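Local coordinates for GTP-binding nuclear protein GSP1 (Encephalitozoon cuniculi, PDB 4DJT) that binds guanine nucleotides as a Ran-family small GTPase and probably takes part in protein import into the nucleus and in RNA export, at residues H160-G163 / L164-H168; F53-D56 / Q57-I61. All blocks are in the same frame, centred on the assembly; numbering follows the deposited sequence.

Interaction 1. Residues H160-G163 / L164-H168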
loop_
_atom_site.group_PDB
_atom_site.type_symbol
_atom_site.label_atom_id
_atom_site.label_comp_id
_atom_site.label_asym_id
_atom_site.label_seq_id
_atom_site.Cartn_x
_atom_site.Cartn_y
_atom_site.Cartn_z
ATOM N N HIS A 160 -11.715 2.619 -7.000
ATOM C CA HIS A 160 -12.359 1.307 -7.153
ATOM C C HIS A 160 -11.629 0.327 -6.278
ATOM O O HIS A 160 -10.434 0.150 -6.423
ATOM C CB HIS A 160 -12.321 0.834 -8.617
ATOM C CG HIS A 160 -12.884 -0.577 -8.852
ATOM N ND1 HIS A 160 -14.204 -0.868 -8.741
ATOM C CD2 HIS A 160 -12.252 -1.770 -9.253
ATOM C CE1 HIS A 160 -14.412 -2.174 -9.043
ATOM N NE2 HIS A 160 -13.223 -2.725 -9.371
ATOM N N ASN A 161 -12.364 -0.290 -5.357
ATOM C CA ASN A 161 -11.850 -1.301 -4.437
ATOM C C ASN A 161 -10.855 -0.790 -3.381
ATOM O O ASN A 161 -10.088 -1.586 -2.841
ATOM C CB ASN A 161 -11.220 -2.501 -5.203
ATOM C CG ASN A 161 -12.258 -3.448 -5.761
ATOM O OD1 ASN A 161 -13.447 -3.275 -5.537
ATOM N ND2 ASN A 161 -11.802 -4.449 -6.539
ATOM N N PHE A 162 -10.912 0.511 -3.055
ATOM C CA PHE A 162 -9.947 1.129 -2.166
ATOM C C PHE A 162 -9.837 0.373 -0.860
ATOM O O PHE A 162 -8.744 0.178 -0.336
ATOM C CB PHE A 162 -10.325 2.573 -1.812
ATOM C CG PHE A 162 -9.397 3.198 -0.798
ATOM C CD1 PHE A 162 -8.215 3.797 -1.195
ATOM C CD2 PHE A 162 -9.665 3.123 0.569
ATOM C CE1 PHE A 162 -7.335 4.325 -0.283
ATOM C CE2 PHE A 162 -8.795 3.647 1.502
ATOM C CZ PHE A 162 -7.619 4.286 1.075
ATOM N N GLY A 163 -10.998 0.012 -0.302
ATOM C CA GLY A 163 -11.033 -0.624 0.988
ATOM C C GLY A 163 -10.554 -2.042 1.078
ATOM O O GLY A 163 -10.262 -2.513 2.213
ATOM N N LEU A 164 -10.487 -2.765 -0.054
ATOM C CA LEU A 164 -10.285 -4.215 0.030
ATOM C C LEU A 164 -8.938 -4.612 0.679
ATOM O O LEU A 164 -8.920 -5.519 1.505
ATOM C CB LEU A 164 -10.475 -4.912 -1.347
ATOM C CG LEU A 164 -11.876 -4.755 -1.959
ATOM C CD1 LEU A 164 -11.936 -5.547 -3.270
ATOM C CD2 LEU A 164 -12.962 -5.249 -0.997
ATOM N N PRO A 165 -7.805 -3.941 0.297
ATOM C CA PRO A 165 -6.557 -4.334 0.947
ATOM C C PRO A 165 -6.614 -4.134 2.454
ATOM O O PRO A 165 -6.112 -4.959 3.203
ATOM C CB PRO A 165 -5.516 -3.421 0.297
ATOM C CG PRO A 165 -6.123 -3.153 -1.076
ATOM C CD PRO A 165 -7.569 -2.932 -0.736
ATOM N N PHE A 166 -7.222 -3.028 2.884
ATOM C CA PHE A 166 -7.312 -2.726 4.325
ATOM C C PHE A 166 -8.246 -3.694 5.025
ATOM O O PHE A 166 -7.988 -4.141 6.156
ATOM C CB PHE A 166 -7.745 -1.274 4.547
ATOM C CG PHE A 166 -6.741 -0.282 4.087
ATOM C CD1 PHE A 166 -5.548 -0.139 4.754
ATOM C CD2 PHE A 166 -6.940 0.456 2.925
ATOM C CE1 PHE A 166 -4.574 0.716 4.293
ATOM C CE2 PHE A 166 -5.985 1.312 2.480
ATOM C CZ PHE A 166 -4.799 1.467 3.154
ATOM N N LEU A 167 -9.341 -4.034 4.384
ATOM C CA LEU A 167 -10.257 -5.031 4.941
ATOM C C LEU A 167 -9.541 -6.351 5.184
ATOM O O LEU A 167 -9.654 -6.942 6.260
ATOM C CB LEU A 167 -11.461 -5.226 4.027
ATOM C CG LEU A 167 -12.579 -6.170 4.508
ATOM C CD1 LEU A 167 -13.137 -5.733 5.855
ATOM C CD2 LEU A 167 -13.686 -6.275 3.448
ATOM N N HIS A 168 -8.800 -6.829 4.184
ATOM C CA HIS A 168 -7.998 -8.057 4.355
ATOM C C HIS A 168 -7.003 -7.976 5.497
ATOM O O HIS A 168 -6.902 -8.881 6.323
ATOM C CB HIS A 168 -7.247 -8.412 3.082
ATOM C CG HIS A 168 -6.546 -9.747 3.159
ATOM N ND1 HIS A 168 -7.215 -10.896 3.192
ATOM C CD2 HIS A 168 -5.200 -10.072 3.309
ATOM C CE1 HIS A 168 -6.345 -11.919 3.295
ATOM N NE2 HIS A 168 -5.122 -11.417 3.378
#
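Leu164 lies against the side of Asn161, and its atoms can be taken in turn. CB and CG both pass the carbonyl oxygen of Asn161, CG also coming within 4.0 Å of Asn161 CB. From there CD1 does most of the touching: it meets the flat carboxamide, 3.3 Å from Asn161 CG, with OD1 and ND2 little farther off. With Leu164 CG beside its own backbone N (chi1 -61°) and the chain then extended, CD1 is carried back along the turn to that amide. The polar end of Asn161 is held elsewhere, ND2 bonding to the backbone O of Glu153.

Asn161 to Leu164 form a type I beta turn that leads into helix 164-174 of the Ras-like GTPase fold. Its closing bond, Leu164 N to Asn161 O, is 3.1 Å long, with the donor well above the carbonyl plane. An i to i+4 bond of 2.8 Å follows, from Leu167 N to Gly163 O.

Away from the amide, Phe162 and Phe166 meet obliquely, planes at 36° and Phe162 CZ 3.7 Å from Phe166 CE2. Phe162 CG is anti to the backbone N (chi1 175°), which swings the ring toward that of Phe166, one turn further on. Tyr27 stacks on the Phe162 ring and hydrogen-bonds Phe162 O through its hydroxyl, so helix 24-28 covers this side of the turn.

Interaction 2. Residues F53-D56 / Q57-I61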
loop_
_atom_site.group_PDB
_atom_site.type_symbol
_atom_site.label_atom_id
_atom_site.label_comp_id
_atom_site.label_asym_id
_atom_site.label_seq_id
_atom_site.Cartn_x
_atom_site.Cartn_y
_atom_site.Cartn_z
ATOM N N PHE A 53 -10.935 3.077 10.286
ATOM C CA PHE A 53 -12.194 2.432 10.006
ATOM C C PHE A 53 -12.806 1.986 11.331
ATOM O O PHE A 53 -12.100 1.618 12.263
ATOM C CB PHE A 53 -11.967 1.171 9.149
ATOM C CG PHE A 53 -11.328 1.428 7.824
ATOM C CD1 PHE A 53 -9.953 1.437 7.700
ATOM C CD2 PHE A 53 -12.084 1.665 6.713
ATOM C CE1 PHE A 53 -9.350 1.678 6.485
ATOM C CE2 PHE A 53 -11.479 1.875 5.465
ATOM C CZ PHE A 53 -10.112 1.865 5.364
ATOM N N LEU A 54 -14.119 1.995 11.388
ATOM C CA LEU A 54 -14.848 1.355 12.495
ATOM C C LEU A 54 -15.336 0.005 12.001
ATOM O O LEU A 54 -15.867 -0.116 10.880
ATOM C CB LEU A 54 -16.016 2.257 12.882
ATOM C CG LEU A 54 -16.861 1.991 14.116
ATOM C CD1 LEU A 54 -16.020 1.883 15.377
ATOM C CD2 LEU A 54 -17.846 3.153 14.249
ATOM N N ASP A 55 -15.116 -1.039 12.787
ATOM C CA ASP A 55 -15.623 -2.336 12.410
ATOM C C ASP A 55 -17.001 -2.664 13.024
ATOM O O ASP A 55 -17.614 -1.838 13.731
ATOM C CB ASP A 55 -14.565 -3.437 12.656
ATOM C CG ASP A 55 -14.470 -3.873 14.103
ATOM O OD1 ASP A 55 -15.431 -3.631 14.867
ATOM O OD2 ASP A 55 -13.434 -4.501 14.457
ATOM N N ASP A 56 -17.500 -3.836 12.656
ATOM C CA ASP A 56 -18.876 -4.273 12.955
ATOM C C ASP A 56 -19.081 -4.595 14.435
ATOM O O ASP A 56 -20.217 -4.859 14.875
ATOM C CB ASP A 56 -19.216 -5.518 12.123
ATOM C CG ASP A 56 -18.283 -6.686 12.404
ATOM O OD1 ASP A 56 -17.125 -6.651 11.949
ATOM O OD2 ASP A 56 -18.716 -7.678 13.033
ATOM N N GLN A 57 -17.978 -4.648 15.172
ATOM C CA GLN A 57 -17.991 -4.877 16.613
ATOM C C GLN A 57 -17.578 -3.629 17.384
ATOM O O GLN A 57 -17.300 -3.693 18.595
ATOM C CB GLN A 57 -17.056 -6.036 16.949
ATOM C CG GLN A 57 -17.695 -7.372 16.653
ATOM C CD GLN A 57 -16.814 -8.541 17.023
ATOM O OE1 GLN A 57 -15.748 -8.379 17.637
ATOM N NE2 GLN A 57 -17.249 -9.733 16.644
ATOM N N GLY A 58 -17.534 -2.495 16.678
ATOM C CA GLY A 58 -17.239 -1.205 17.297
ATOM C C GLY A 58 -15.766 -0.958 17.617
ATOM O O GLY A 58 -15.459 -0.059 18.378
ATOM N N ASN A 59 -14.852 -1.733 17.038
ATOM C CA ASN A 59 -13.429 -1.458 17.229
ATOM C C ASN A 59 -12.982 -0.380 16.252
ATOM O O ASN A 59 -13.449 -0.330 15.102
ATOM C CB ASN A 59 -12.559 -2.690 17.030
ATOM C CG ASN A 59 -13.065 -3.899 17.783
ATOM O OD1 ASN A 59 -12.842 -4.036 18.980
ATOM N ND2 ASN A 59 -13.715 -4.806 17.067
ATOM N N VAL A 60 -12.097 0.480 16.731
ATOM C CA VAL A 60 -11.465 1.516 15.918
ATOM C C VAL A 60 -10.170 0.922 15.397
ATOM O O VAL A 60 -9.298 0.537 16.187
ATOM C CB VAL A 60 -11.100 2.764 16.751
ATOM C CG1 VAL A 60 -10.757 3.930 15.849
ATOM C CG2 VAL A 60 -12.216 3.123 17.710
ATOM N N ILE A 61 -10.033 0.865 14.077
ATOM C CA ILE A 61 -8.880 0.266 13.466
ATOM C C ILE A 61 -8.168 1.319 12.667
ATOM O O ILE A 61 -8.741 1.857 11.726
ATOM C CB ILE A 61 -9.296 -0.897 12.572
ATOM C CG1 ILE A 61 -9.876 -1.983 13.453
ATOM C CG2 ILE A 61 -8.094 -1.413 11.775
ATOM C CD1 ILE A 61 -10.499 -3.147 12.699
#
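The carboxylate of Asp55 and the carboxamide of Asn59 stand almost perpendicular, their planes 85° apart, where the chain reverses between strands 46-54 and 60-68. Asn59 ND2 donates to Asp55 OD2 at 2.6 Å, entering on the syn lone pair, while the carboxylate oxygen lies close to the amide plane of Asn59. The other oxygen, Asp55 OD1, is gripped by two backbone amides that come from opposite faces of the carboxylate: Gln57 N at 2.8 Å, which makes an Asx turn, and Asn59 N at 2.9 Å. Asp55 can turn OD1 in over the loop because its CG sits between the backbone N and the carbonyl carbon (chi1 80°).

The main chain forms a beta hairpin. Phe53 and Ile61 are an antiparallel hydrogen-bonded pair, joined in both directions by backbone bonds, and Leu54 with Val60 is the non-hydrogen-bonded pair next to it. Asp55 N to Asn59 O continues the pairing, and a type I turn from Asp55 to Gly58 closes with Gly58 N on Asp55 O at 3.0 Å. Gly58 then takes a positive phi (77°), a conformation that favours glycine, which completes a type I turn with a G1 beta bulge.

The side chains divide by face. Leu54 CD1 bends over the far arm to meet Asn59 O at 3.4 Å. On the face of Phe53 and Ile61, Ile61 CD1 reaches 3.7 Å from Asp55 OD2, and Phe181 stacks on the Phe53 ring. Asp56 runs alongside Gln57, but its carboxylate pairs with Arg176 in a salt bridge.

With three donors shared between its oxygens, Asp55 is fixed in rotation, and the two amides on OD1 would be expected to stabilise its negative charge.

How the interactions relate
From the N terminus, interaction 2 comes first: it closes the short hairpin loop between strands 46-54 and 60-68, at the turn joining them and away from the nucleotide site. The chain then passes through strands 87-93 and 120-125, with the helices between, to strand 150-154 before interaction 1 turns it into helix 164-174. The two contacts therefore lie in series, neither nesting nor crossing. They are nonetheless neighbours in space, their centres 15 Å apart, and they touch where Phe166 CB packs on Phe53 CE1 at 3.9 Å. Helix 164-174 thus meets the hairpin directly, and Phe181, which touches Phe53 and Leu167, spans both from the chain beyond the helix.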